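Local structure of arginine--tRNA ligase (Campylobacter jejuni, 3FNR) at residues A[72-78]-A[162-168]; A[32-36]-A[226-230]; A[39-45]-A[150-155]. The protein catalyses the ATP-dependent attachment of L-arginine to tRNA(Arg), yielding L-arginyl-tRNA(Arg), AMP and diphosphate, as a monomeric class I aminoacyl-tRNA synthetase. The protein carries 1 engineered substitution. Residues are numbered along the deposited sequence.

Interaction 1: A[72-78]-A[162-168]; sequences TEYYVND and IDSYVSE
At the centre two tyrosines from neighbouring strands lie on one another: the rings of Tyr-74 (chi1 t) and Tyr-165 (chi1 m) form an offset stack, centroids 4.9 Å apart and planes at 30°, with CB of Tyr-74 in a CH-pi contact over the Tyr-165 ring. Ile-162 CD1 meets the edge of the Tyr-74 ring, 3.9 Å from its CD2; on the sheet face of the two tyrosines Val-76 CG2 comes within 4.2 Å of Tyr-165 CB. The other face holds Tyr-75 and Val-166, CD1 to CG2 3.9 Å. Between these two layers both backbones are extended and parallel, their axes 4.7 Å apart at 30°, in register Tyr-74 with Tyr-165, Tyr-75 with Val-166 and Val-76 with Ser-167. The ladder runs Tyr-74 N to Ser-164 O (2.8 Å), Val-166 N to Tyr-74 O (2.8 Å), Val-76 N to Val-166 O (2.7 Å) and Glu-168 N to Val-76 O (3.0 Å). At one end Asp-163 N donates to Thr-72 OG1 (3.1 Å); at the other, beyond an inverse gamma turn centred on Asn-77, Ser-167 OG donates to Asp-78 OD2 (2.6 Å). Short strand 165-167 thus pairs alongside strand 69-76 in the parallel part of the class I synthetase Rossmann-type sheet.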
loop_
_atom_site.group_PDB
_atom_site.type_symbol
_atom_site.label_atom_id
_atom_site.label_comp_id
_atom_site.label_asym_id
_atom_site.label_seq_id
_atom_site.Cartn_x
_atom_site.Cartn_y
_atom_site.Cartn_z
ATOM N N THR A 72 10.227 -0.025 4.880
ATOM C CA THR A 72 9.663 -0.272 3.559
ATOM C C THR A 72 10.691 -0.064 2.458
ATOM O O THR A 72 11.549 0.831 2.546
ATOM C CB THR A 72 8.445 0.623 3.287
ATOM O OG1 THR A 72 8.770 1.984 3.590
ATOM C CG2 THR A 72 7.290 0.189 4.161
ATOM N N GLU A 73 10.574 -0.879 1.412
ATOM C CA GLU A 73 11.536 -0.906 0.326
ATOM C C GLU A 73 10.868 -1.255 -1.006
ATOM O O GLU A 73 9.922 -2.046 -1.063
ATOM C CB GLU A 73 12.687 -1.873 0.658
ATOM C CG GLU A 73 13.894 -1.818 -0.275
ATOM C CD GLU A 73 15.144 -2.452 0.322
ATOM O OE1 GLU A 73 15.533 -3.538 -0.158
ATOM O OE2 GLU A 73 15.744 -1.860 1.259
ATOM N N TYR A 74 11.366 -0.634 -2.070
ATOM C CA TYR A 74 10.868 -0.822 -3.424
ATOM C C TYR A 74 12.057 -1.282 -4.249
ATOM O O TYR A 74 13.125 -0.665 -4.208
ATOM C CB TYR A 74 10.331 0.513 -3.943
ATOM C CG TYR A 74 9.695 0.545 -5.325
ATOM C CD1 TYR A 74 10.453 0.328 -6.485
ATOM C CD2 TYR A 74 8.352 0.891 -5.479
ATOM C CE1 TYR A 74 9.872 0.390 -7.753
ATOM C CE2 TYR A 74 7.764 0.966 -6.746
ATOM C CZ TYR A 74 8.531 0.717 -7.871
ATOM O OH TYR A 74 7.957 0.786 -9.116
ATOM N N TYR A 75 11.865 -2.362 -4.995
ATOM C CA TYR A 75 12.903 -2.902 -5.843
ATOM C C TYR A 75 12.710 -2.390 -7.257
ATOM O O TYR A 75 11.663 -2.628 -7.866
ATOM C CB TYR A 75 12.834 -4.430 -5.840
ATOM C CG TYR A 75 13.937 -5.107 -6.611
ATOM C CD1 TYR A 75 15.222 -5.205 -6.078
ATOM C CD2 TYR A 75 13.699 -5.668 -7.862
ATOM C CE1 TYR A 75 16.239 -5.835 -6.772
ATOM C CE2 TYR A 75 14.714 -6.292 -8.572
ATOM C CZ TYR A 75 15.981 -6.377 -8.019
ATOM O OH TYR A 75 16.993 -7.019 -8.703
ATOM N N VAL A 76 13.730 -1.704 -7.770
ATOM C CA VAL A 76 13.709 -1.137 -9.121
ATOM C C VAL A 76 14.381 -2.091 -10.110
ATOM O O VAL A 76 15.586 -2.293 -10.051
ATOM C CB VAL A 76 14.418 0.247 -9.169
ATOM C CG1 VAL A 76 14.113 0.950 -10.460
ATOM C CG2 VAL A 76 14.006 1.127 -7.987
ATOM N N ASN A 77 13.600 -2.680 -11.008
ATOM C CA ASN A 77 14.131 -3.574 -12.036
ATOM C C ASN A 77 14.758 -2.756 -13.153
ATOM O O ASN A 77 14.203 -2.666 -14.247
ATOM C CB ASN A 77 13.030 -4.467 -12.622
ATOM C CG ASN A 77 12.613 -5.593 -11.688
ATOM O OD1 ASN A 77 13.323 -6.586 -11.538
ATOM N ND2 ASN A 77 11.433 -5.458 -11.080
ATOM N N ASP A 78 15.915 -2.163 -12.876
ATOM C CA ASP A 78 16.482 -1.165 -13.779
ATOM C C ASP A 78 17.724 -1.622 -14.543
ATOM O O ASP A 78 18.576 -0.804 -14.901
ATOM C CB ASP A 78 16.737 0.151 -13.036
ATOM C CG ASP A 78 17.868 0.063 -12.021
ATOM O OD1 ASP A 78 18.360 1.137 -11.620
ATOM O OD2 ASP A 78 18.275 -1.052 -11.617
ATOM N N ILE A 162 7.448 5.386 0.083
ATOM C CA ILE A 162 8.266 4.217 0.425
ATOM C C ILE A 162 9.674 4.691 0.826
ATOM O O ILE A 162 10.232 5.595 0.209
ATOM C CB ILE A 162 8.261 3.185 -0.732
ATOM C CG1 ILE A 162 6.844 2.609 -0.908
ATOM C CG2 ILE A 162 9.259 2.050 -0.492
ATOM C CD1 ILE A 162 6.696 1.620 -2.051
ATOM N N ASP A 163 10.225 4.105 1.886
ATOM C CA ASP A 163 11.423 4.647 2.528
ATOM C C ASP A 163 12.766 4.333 1.855
ATOM O O ASP A 163 13.778 4.974 2.156
ATOM C CB ASP A 163 11.441 4.252 4.008
ATOM C CG ASP A 163 10.399 5.009 4.830
ATOM O OD1 ASP A 163 9.659 5.833 4.252
ATOM O OD2 ASP A 163 10.321 4.788 6.054
ATOM N N SER A 164 12.777 3.368 0.941
ATOM C CA SER A 164 14.012 2.980 0.268
ATOM C C SER A 164 13.734 2.406 -1.108
ATOM O O SER A 164 12.963 1.463 -1.244
ATOM C CB SER A 164 14.804 1.964 1.110
ATOM O OG SER A 164 16.073 1.695 0.530
ATOM N N TYR A 165 14.368 2.975 -2.125
ATOM C CA TYR A 165 14.312 2.427 -3.478
ATOM C C TYR A 165 15.675 1.812 -3.795
ATOM O O TYR A 165 16.706 2.483 -3.667
ATOM C CB TYR A 165 13.933 3.525 -4.489
ATOM C CG TYR A 165 12.483 3.986 -4.372
ATOM C CD1 TYR A 165 12.064 4.803 -3.314
ATOM C CD2 TYR A 165 11.529 3.593 -5.311
ATOM C CE1 TYR A 165 10.728 5.207 -3.193
ATOM C CE2 TYR A 165 10.195 4.003 -5.204
ATOM C CZ TYR A 165 9.803 4.806 -4.145
ATOM O OH TYR A 165 8.489 5.212 -4.040
ATOM N N VAL A 166 15.684 0.538 -4.185
ATOM C CA VAL A 166 16.944 -0.172 -4.460
ATOM C C VAL A 166 17.058 -0.615 -5.916
ATOM O O VAL A 166 16.076 -1.016 -6.528
ATOM C CB VAL A 166 17.176 -1.399 -3.517
ATOM C CG1 VAL A 166 17.421 -0.958 -2.142
ATOM C CG2 VAL A 166 16.001 -2.354 -3.535
ATOM N N SER A 167 18.273 -0.563 -6.452
ATOM C CA SER A 167 18.518 -0.869 -7.855
ATOM C C SER A 167 18.961 -2.314 -8.073
ATOM O O SER A 167 19.794 -2.832 -7.335
ATOM C CB SER A 167 19.562 0.096 -8.423
ATOM O OG SER A 167 19.934 -0.266 -9.742
ATOM N N GLU A 168 18.384 -2.944 -9.093
ATOM C CA GLU A 168 18.805 -4.253 -9.595
ATOM C C GLU A 168 20.290 -4.241 -9.976
ATOM O O GLU A 168 21.029 -5.182 -9.666
ATOM C CB GLU A 168 17.940 -4.639 -10.807
ATOM C CG GLU A 168 18.319 -5.949 -11.510
ATOM C CD GLU A 168 17.343 -6.350 -12.613
ATOM O OE1 GLU A 168 17.251 -7.564 -12.913
ATOM O OE2 GLU A 168 16.667 -5.462 -13.185
#

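Interaction 2: A[32-36]-A[226-230]; sequences FLLEY and YHKDK
Glu-35 and Lys-230 reach toward each other across the gap between an extended strand, 32-35, and one turn of alpha-helix, 226-230. The two axes stay 11.3 Å apart and run nearly antiparallel (153°), so long side chains do the bridging; the closest CA atoms, those of Leu-33 and Lys-230, are 7.6 Å apart. Lys-230 leaves the helix with chi1 m, chi2 t, chi3 m and chi4 t, a bent chain that brings NZ to 2.7 Å from Glu-35 OE1 in a hydrogen-bonded salt bridge. Glu-35 starts out with chi1 t, but its chi2 of -128° falls between wells; OE1 also lies 3.4 Å from CE2 at the edge of the Tyr-226 ring, while OE2 is bonded to Ser-38. Tyr-226 (chi1 t) points toward the strand, and its OH goes to Glu-73 on the neighbouring strand. Leu-33, chi1 t and chi2 p, lays CD2 against the aliphatic part of Lys-230, 3.8 Å from CG. A water accepts from Lys-230 NZ (3.1 Å) and lies 3.0 Å from Leu-33 O, to which it can donate. Helix 219-231 is therefore joined to strand 31-35 by an ion pair in a largely buried contact, the lysine charge met by carboxylate and water while its methylenes pack on leucine.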
loop_
_atom_site.group_PDB
_atom_site.type_symbol
_atom_site.label_atom_id
_atom_site.label_comp_id
_atom_site.label_asym_id
_atom_site.label_seq_id
_atom_site.Cartn_x
_atom_site.Cartn_y
_atom_site.Cartn_z
ATOM N N PHE A 32 10.384 -5.476 11.236
ATOM C CA PHE A 32 9.980 -5.985 9.927
ATOM C C PHE A 32 10.590 -5.210 8.773
ATOM O O PHE A 32 10.810 -3.998 8.863
ATOM C CB PHE A 32 8.457 -5.940 9.768
ATOM C CG PHE A 32 7.695 -6.686 10.827
ATOM C CD1 PHE A 32 7.274 -7.987 10.599
ATOM C CD2 PHE A 32 7.390 -6.087 12.045
ATOM C CE1 PHE A 32 6.569 -8.693 11.572
ATOM C CE2 PHE A 32 6.693 -6.779 13.025
ATOM C CZ PHE A 32 6.270 -8.085 12.782
ATOM N N LEU A 33 10.837 -5.916 7.676
ATOM C CA LEU A 33 11.149 -5.279 6.408
ATOM C C LEU A 33 10.108 -5.649 5.362
ATOM O O LEU A 33 10.036 -6.801 4.923
ATOM C CB LEU A 33 12.555 -5.661 5.906
ATOM C CG LEU A 33 12.974 -5.111 4.525
ATOM C CD1 LEU A 33 13.008 -3.584 4.515
ATOM C CD2 LEU A 33 14.323 -5.674 4.087
ATOM N N LEU A 34 9.324 -4.661 4.937
ATOM C CA LEU A 34 8.318 -4.872 3.898
ATOM C C LEU A 34 8.808 -4.393 2.540
ATOM O O LEU A 34 9.157 -3.223 2.367
ATOM C CB LEU A 34 7.028 -4.115 4.251
ATOM C CG LEU A 34 5.604 -4.460 3.787
ATOM C CD1 LEU A 34 4.814 -3.165 3.612
ATOM C CD2 LEU A 34 5.498 -5.314 2.535
ATOM N N GLU A 35 8.796 -5.287 1.564
ATOM C CA GLU A 35 9.058 -4.883 0.200
ATOM C C GLU A 35 7.776 -5.056 -0.569
ATOM O O GLU A 35 7.227 -6.159 -0.626
ATOM C CB GLU A 35 10.161 -5.718 -0.446
ATOM C CG GLU A 35 10.426 -5.334 -1.909
ATOM C CD GLU A 35 10.397 -6.534 -2.845
ATOM O OE1 GLU A 35 10.809 -7.639 -2.422
ATOM O OE2 GLU A 35 9.952 -6.380 -4.008
ATOM N N TYR A 36 7.296 -3.961 -1.149
ATOM C CA TYR A 36 6.041 -3.986 -1.881
ATOM C C TYR A 36 6.015 -3.031 -3.069
ATOM O O TYR A 36 6.899 -2.183 -3.217
ATOM C CB TYR A 36 4.848 -3.774 -0.933
ATOM C CG TYR A 36 4.632 -2.363 -0.391
ATOM C CD1 TYR A 36 5.585 -1.729 0.414
ATOM C CD2 TYR A 36 3.442 -1.691 -0.645
ATOM C CE1 TYR A 36 5.365 -0.453 0.928
ATOM C CE2 TYR A 36 3.214 -0.414 -0.150
ATOM C CZ TYR A 36 4.172 0.196 0.636
ATOM O OH TYR A 36 3.915 1.451 1.127
ATOM N N TYR A 226 18.792 -10.669 -4.207
ATOM C CA TYR A 226 18.120 -9.584 -3.495
ATOM C C TYR A 226 17.588 -10.053 -2.145
ATOM O O TYR A 226 17.789 -9.396 -1.119
ATOM C CB TYR A 226 16.969 -9.022 -4.342
ATOM C CG TYR A 226 16.196 -7.922 -3.659
ATOM C CD1 TYR A 226 16.860 -6.861 -3.047
ATOM C CD2 TYR A 226 14.798 -7.928 -3.636
ATOM C CE1 TYR A 226 16.167 -5.854 -2.410
ATOM C CE2 TYR A 226 14.089 -6.906 -3.003
ATOM C CZ TYR A 226 14.786 -5.878 -2.391
ATOM O OH TYR A 226 14.122 -4.855 -1.767
ATOM N N HIS A 227 16.909 -11.193 -2.153
ATOM C CA HIS A 227 16.344 -11.742 -0.930
ATOM C C HIS A 227 17.396 -12.129 0.103
ATOM O O HIS A 227 17.173 -11.959 1.307
ATOM C CB HIS A 227 15.407 -12.894 -1.255
ATOM C CG HIS A 227 14.030 -12.443 -1.615
ATOM N ND1 HIS A 227 13.690 -12.023 -2.884
ATOM C CD2 HIS A 227 12.914 -12.308 -0.860
ATOM C CE1 HIS A 227 12.418 -11.668 -2.899
ATOM N NE2 HIS A 227 11.925 -11.832 -1.684
ATOM N N LYS A 228 18.548 -12.610 -0.371
ATOM C CA LYS A 228 19.692 -12.896 0.497
ATOM C C LYS A 228 20.131 -11.637 1.249
ATOM O O LYS A 228 20.375 -11.681 2.453
ATOM C CB LYS A 228 20.864 -13.449 -0.323
ATOM C CG LYS A 228 22.091 -13.809 0.527
ATOM C CD LYS A 228 23.250 -14.276 -0.331
ATOM C CE LYS A 228 24.499 -14.488 0.502
ATOM N NZ LYS A 228 25.168 -13.191 0.789
ATOM N N ASP A 229 20.241 -10.526 0.524
ATOM C CA ASP A 229 20.483 -9.217 1.142
ATOM C C ASP A 229 19.380 -8.844 2.155
ATOM O O ASP A 229 19.692 -8.606 3.318
ATOM C CB ASP A 229 20.639 -8.148 0.059
ATOM C CG ASP A 229 20.778 -6.727 0.626
ATOM O OD1 ASP A 229 21.164 -6.539 1.795
ATOM O OD2 ASP A 229 20.510 -5.779 -0.131
ATOM N N LYS A 230 18.111 -8.826 1.738
ATOM C CA LYS A 230 16.999 -8.481 2.668
ATOM C C LYS A 230 16.964 -9.307 3.960
ATOM O O LYS A 230 16.753 -8.759 5.047
ATOM C CB LYS A 230 15.639 -8.596 1.986
ATOM C CG LYS A 230 15.349 -7.555 0.932
ATOM C CD LYS A 230 13.859 -7.547 0.588
ATOM C CE LYS A 230 13.409 -8.869 0.043
ATOM N NZ LYS A 230 11.966 -8.861 -0.359
HETATM O O HOH W 1 10.720 -8.240 2.371
#

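Interaction 3: A[39-45]-A[150-155]; sequences ANPTGPL and LIKQNL
A side-chain amide takes the part of a backbone acceptor here: Asn-154, on the helix, receives the main-chain N of Leu-45 at its OD1 (2.9 Å, N-H...O angle 154°), tying an irregular loop to the side of a regular helix. A water backs up this link, donating to the same Asn-154 OD1 (3.0 Å) and to Leu-45 O, a very short 2.4 Å. Asn-154 points toward the loop with chi1 m. The loop, 39-45, has no helix or strand; it makes an inverse gamma turn centred on Pro-41, then passes through an extended Gly-43 (phi 172°, psi 173°) and on to Pro-44 and Leu-45. The nearest CA atoms are those of Pro-44 and Ile-151, 5.5 Å apart. Ile-151 (chi1 m, chi2 t) is inserted into the curve of the loop: CD1 reaches Pro-41 CA (3.9 Å) and Asn-40 O (3.7 Å), and CG1 lies 3.4 Å from Gly-43 O. Next to it Leu-45 (chi1 m, chi2 t) sets CD2 3.9 Å from Ile-151 CG2 and CD1 3.7 Å from Leu-155 CD2, while Pro-44 CB meets Leu-150 CD2 at 3.8 Å. Residues 39-45 open the 'HIGH' region, the signature motif of the class I active site. The loop follows strand 31-35 and leads to helix 50-65; helix 136-157 packs on it through residues 150-155, Pro-41 touches Val-76 of strand 69-76 and Leu-45 touches Met-296 of helix 296-303.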
loop_
_atom_site.group_PDB
_atom_site.type_symbol
_atom_site.label_atom_id
_atom_site.label_comp_id
_atom_site.label_asym_id
_atom_site.label_seq_id
_atom_site.Cartn_x
_atom_site.Cartn_y
_atom_site.Cartn_z
ATOM N N ALA A 39 7.119 -2.061 -8.982
ATOM C CA ALA A 39 6.737 -2.123 -10.383
ATOM C C ALA A 39 7.915 -1.698 -11.256
ATOM O O ALA A 39 8.750 -0.893 -10.830
ATOM C CB ALA A 39 5.552 -1.231 -10.633
ATOM N N ASN A 40 7.981 -2.253 -12.462
ATOM C CA ASN A 40 8.996 -1.870 -13.446
ATOM C C ASN A 40 8.948 -0.382 -13.765
ATOM O O ASN A 40 7.864 0.160 -13.959
ATOM C CB ASN A 40 8.804 -2.677 -14.720
ATOM C CG ASN A 40 9.062 -4.151 -14.512
ATOM O OD1 ASN A 40 9.808 -4.548 -13.611
ATOM N ND2 ASN A 40 8.447 -4.975 -15.342
ATOM N N PRO A 41 10.122 0.290 -13.803
ATOM C CA PRO A 41 10.174 1.739 -14.053
ATOM C C PRO A 41 10.028 2.070 -15.543
ATOM O O PRO A 41 10.833 2.821 -16.110
ATOM C CB PRO A 41 11.560 2.126 -13.534
ATOM C CG PRO A 41 12.389 0.906 -13.764
ATOM C CD PRO A 41 11.470 -0.280 -13.600
ATOM N N THR A 42 8.987 1.512 -16.154
ATOM C CA THR A 42 8.771 1.585 -17.589
ATOM C C THR A 42 7.417 2.228 -17.914
ATOM O O THR A 42 6.954 2.191 -19.063
ATOM C CB THR A 42 8.806 0.183 -18.196
ATOM O OG1 THR A 42 7.797 -0.622 -17.575
ATOM C CG2 THR A 42 10.181 -0.457 -17.991
ATOM N N GLY A 43 6.789 2.810 -16.893
ATOM C CA GLY A 43 5.468 3.418 -17.035
ATOM C C GLY A 43 4.846 3.861 -15.723
ATOM O O GLY A 43 5.400 3.593 -14.652
ATOM N N PRO A 44 3.694 4.556 -15.794
ATOM C CA PRO A 44 2.929 4.864 -14.584
ATOM C C PRO A 44 2.302 3.590 -14.021
ATOM O O PRO A 44 2.136 2.606 -14.753
ATOM C CB PRO A 44 1.837 5.813 -15.086
ATOM C CG PRO A 44 1.682 5.484 -16.540
ATOM C CD PRO A 44 3.051 5.093 -17.009
ATOM N N LEU A 45 1.970 3.614 -12.732
ATOM C CA LEU A 45 1.382 2.458 -12.060
ATOM C C LEU A 45 0.032 2.070 -12.651
ATOM O O LEU A 45 -0.824 2.917 -12.897
ATOM C CB LEU A 45 1.250 2.717 -10.558
ATOM C CG LEU A 45 2.553 2.910 -9.783
ATOM C CD1 LEU A 45 2.282 3.061 -8.303
ATOM C CD2 LEU A 45 3.495 1.749 -10.029
ATOM N N LEU A 150 7.793 9.569 -11.791
ATOM C CA LEU A 150 6.360 9.429 -12.058
ATOM C C LEU A 150 5.679 8.444 -11.104
ATOM O O LEU A 150 4.616 8.744 -10.552
ATOM C CB LEU A 150 6.090 9.023 -13.519
ATOM C CG LEU A 150 4.608 8.931 -13.932
ATOM C CD1 LEU A 150 3.844 10.249 -13.698
ATOM C CD2 LEU A 150 4.447 8.494 -15.382
ATOM N N ILE A 151 6.297 7.278 -10.922
ATOM C CA ILE A 151 5.781 6.245 -10.033
ATOM C C ILE A 151 5.724 6.776 -8.597
ATOM O O ILE A 151 4.717 6.606 -7.911
ATOM C CB ILE A 151 6.616 4.959 -10.135
ATOM C CG1 ILE A 151 6.271 4.220 -11.435
ATOM C CG2 ILE A 151 6.386 4.047 -8.914
ATOM C CD1 ILE A 151 7.309 3.171 -11.840
ATOM N N LYS A 152 6.780 7.459 -8.167
ATOM C CA LYS A 152 6.795 8.071 -6.838
ATOM C C LYS A 152 5.636 9.038 -6.616
ATOM O O LYS A 152 5.009 9.015 -5.555
ATOM C CB LYS A 152 8.130 8.744 -6.551
ATOM C CG LYS A 152 9.217 7.759 -6.142
ATOM C CD LYS A 152 10.547 8.464 -5.959
ATOM C CE LYS A 152 11.684 7.472 -5.854
ATOM N NZ LYS A 152 12.927 8.149 -5.384
ATOM N N GLN A 153 5.320 9.847 -7.624
ATOM C CA GLN A 153 4.196 10.777 -7.487
ATOM C C GLN A 153 2.819 10.125 -7.650
ATOM O O GLN A 153 1.850 10.587 -7.046
ATOM C CB GLN A 153 4.375 12.063 -8.322
ATOM C CG GLN A 153 4.589 11.872 -9.805
ATOM C CD GLN A 153 5.279 13.060 -10.475
ATOM O OE1 GLN A 153 5.096 13.297 -11.665
ATOM N NE2 GLN A 153 6.074 13.805 -9.713
ATOM N N ASN A 154 2.753 9.039 -8.429
ATOM C CA ASN A 154 1.577 8.156 -8.480
ATOM C C ASN A 154 1.235 7.652 -7.084
ATOM O O ASN A 154 0.080 7.663 -6.682
ATOM C CB ASN A 154 1.822 6.936 -9.374
ATOM C CG ASN A 154 1.679 7.227 -10.851
ATOM O OD1 ASN A 154 1.755 6.305 -11.668
ATOM N ND2 ASN A 154 1.470 8.491 -11.212
ATOM N N LEU A 155 2.263 7.230 -6.353
ATOM C CA LEU A 155 2.130 6.769 -4.983
ATOM C C LEU A 155 1.822 7.904 -4.007
ATOM O O LEU A 155 1.051 7.725 -3.072
ATOM C CB LEU A 155 3.411 6.048 -4.547
ATOM C CG LEU A 155 3.671 4.662 -5.144
ATOM C CD1 LEU A 155 5.078 4.179 -4.802
ATOM C CD2 LEU A 155 2.620 3.663 -4.669
HETATM O O HOH W 2 -0.910 5.305 -12.555
#

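Overall arrangement
From the N terminus the chain enters strand 31-35, runs into the 'HIGH' loop, and returns through helix 50-65 to strand 69-76. Interaction 3 closes the first loop when helix 136-157 comes back to residues 39-45. A few residues later strand 165-167 pairs with 72-78, so interactions 1 and 3 cross along the chain; Tyr-74 OH and Ala-39 O, 2.5 Å apart, join them directly. Interaction 2 closes last and spans both, when helix 219-231 packs back on 32-36. It touches interaction 1 through Glu-73 and Tyr-226. Together the three join parallel strands of the central sheet, helices 136-157 and 219-231 and the signature loop, all within the catalytic domain.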